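Side-chain contact in Arf-GAP domain and FG repeat-containing protein 1 (Homo sapiens, PDB 2OLM), which acts as a cofactor for HIV-1 Rev, promoting movement of viral RNAs from the nuclear periphery to the cytoplasm, and is required for vesicle docking or fusion in acrosome biogenesis: residues F29-R34 with T49-S54. Sequence-based numbering, arbitrary orientation.
Sequences FDCDQR and TSCSGS. With ZN (zinc ion), chain B.
Asp30 meets the opposing helix with its methylene carbon, CB lying 3.8 Å from Cys51 SG, while its carboxylate is turned to helix 109-121. With CG anti to the carbonyl carbon (chi1 -66°), the acid group is carried away from the zinc, and OD1 makes a hydrogen bond to Tyr120 OH and a salt bridge to Lys119. Aspartate therefore suits a buried place here: its short stem packs on sulfur, and its charge is met by that helix. Cys31 is the zinc ligand of this loop segment. Its SG stands between the backbone N and the carbonyl carbon (chi1 72°) and binds the zinc at 2.3 Å, and its CB touches Cys51 SG at 3.6 Å. Cys51 SG takes another corner of the zinc tetrahedron at 2.4 Å, from the first turn of helix 49-55. Cys31 SG and Cys51 SG stay 3.8 Å apart, far too distant for a disulfide: the metal joins them. Gln33 N gives Cys31 SG a weak hydrogen bond (3.4 Å, 149°), a feature common in the knuckles of zinc fingers. Arg34, at the exposed margin, has Gln33 CB over the centre of one guanidinium face. Its NH1 only passes near Ser50 CB, obliquely at 4.3 Å; the hydrogen bond of NH1 goes to a residue flanking the segments, and the side chain also touches Cys48. Cys28 and Cys48 supply the remaining ligands, making the four-cysteine zinc finger of the Arf-GAP domain from two CxxC pairs. No hydrogen bond crosses between 29-34 and 49-54, so the metal is the principal tie between loop and helix, and the weak N-H to Cys31 SG probably helps to stabilise that thiolate's negative charge.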
# COMPACT_ATOMS: atom_id res chain seq x y z
N PHE A 29 -18.81 -0.85 -0.07
CA PHE A 29 -19.86 -1.77 0.37
C PHE A 29 -21.22 -1.09 0.51
O PHE A 29 -22.24 -1.76 0.39
CB PHE A 29 -19.49 -2.40 1.69
CG PHE A 29 -20.48 -3.40 2.15
CD1 PHE A 29 -20.80 -4.47 1.37
CD2 PHE A 29 -21.11 -3.25 3.38
CE1 PHE A 29 -21.79 -5.37 1.75
CE2 PHE A 29 -22.07 -4.17 3.79
CZ PHE A 29 -22.39 -5.22 2.99
N ASP A 30 -21.26 0.19 0.81
CA ASP A 30 -22.51 0.86 1.08
C ASP A 30 -23.16 1.55 -0.10
O ASP A 30 -24.38 1.48 -0.25
CB ASP A 30 -22.37 1.82 2.31
CG ASP A 30 -22.12 1.05 3.58
OD1 ASP A 30 -22.91 0.08 3.85
OD2 ASP A 30 -21.14 1.37 4.29
N CYS A 31 -22.37 2.21 -0.93
CA CYS A 31 -22.94 2.85 -2.13
C CYS A 31 -22.66 2.15 -3.45
O CYS A 31 -23.37 2.46 -4.44
CB CYS A 31 -22.52 4.32 -2.23
SG CYS A 31 -20.78 4.60 -2.67
N ASP A 32 -21.65 1.29 -3.51
CA ASP A 32 -21.28 0.58 -4.75
C ASP A 32 -20.93 1.54 -5.88
O ASP A 32 -20.96 1.13 -7.05
CB ASP A 32 -22.42 -0.36 -5.19
CG ASP A 32 -21.96 -1.41 -6.17
OD1 ASP A 32 -20.95 -2.05 -5.91
OD2 ASP A 32 -22.64 -1.60 -7.22
N GLN A 33 -20.58 2.79 -5.57
CA GLN A 33 -20.43 3.82 -6.62
C GLN A 33 -19.01 4.16 -6.90
O GLN A 33 -18.71 4.78 -7.92
CB GLN A 33 -21.13 5.13 -6.23
CG GLN A 33 -22.64 5.10 -6.23
CD GLN A 33 -23.26 6.49 -6.19
OE1 GLN A 33 -22.84 7.36 -5.41
NE2 GLN A 33 -24.29 6.70 -6.99
N ARG A 34 -18.11 3.84 -5.98
CA ARG A 34 -16.71 4.14 -6.20
C ARG A 34 -15.80 3.28 -5.37
O ARG A 34 -16.27 2.46 -4.57
CB ARG A 34 -16.45 5.58 -5.87
CG ARG A 34 -16.74 5.89 -4.45
CD ARG A 34 -16.59 7.36 -4.23
NE ARG A 34 -17.59 8.12 -4.98
CZ ARG A 34 -18.82 8.42 -4.54
NH1 ARG A 34 -19.26 8.01 -3.34
NH2 ARG A 34 -19.64 9.12 -5.32
N THR A 49 -15.08 7.53 1.12
CA THR A 49 -15.05 8.59 2.08
C THR A 49 -16.39 9.17 2.43
O THR A 49 -16.68 9.46 3.60
CB THR A 49 -14.08 9.69 1.57
OG1 THR A 49 -12.80 9.07 1.34
CG2 THR A 49 -14.03 10.83 2.55
N SER A 50 -17.27 9.32 1.44
CA SER A 50 -18.56 9.88 1.66
C SER A 50 -19.40 8.97 2.57
O SER A 50 -20.02 9.42 3.52
CB SER A 50 -19.27 10.16 0.35
OG SER A 50 -20.50 10.77 0.59
N CYS A 51 -19.38 7.68 2.27
CA CYS A 51 -20.12 6.76 3.12
C CYS A 51 -19.51 6.70 4.49
O CYS A 51 -20.27 6.60 5.47
CB CYS A 51 -20.16 5.38 2.51
SG CYS A 51 -21.28 5.27 1.05
N SER A 52 -18.17 6.79 4.60
CA SER A 52 -17.53 6.84 5.92
C SER A 52 -18.06 8.03 6.74
O SER A 52 -18.34 7.91 7.93
CB SER A 52 -16.04 6.93 5.78
OG SER A 52 -15.48 5.78 5.20
N GLY A 53 -18.21 9.19 6.10
CA GLY A 53 -18.78 10.32 6.80
C GLY A 53 -20.18 10.04 7.33
O GLY A 53 -20.52 10.41 8.46
N SER A 54 -21.01 9.38 6.52
CA SER A 54 -22.37 9.02 6.95
C SER A 54 -22.40 7.94 8.05
O SER A 54 -23.23 8.01 8.96
CB SER A 54 -23.23 8.58 5.77
OG SER A 54 -23.40 9.70 4.89
ZN ZN B . -19.73 4.74 -0.64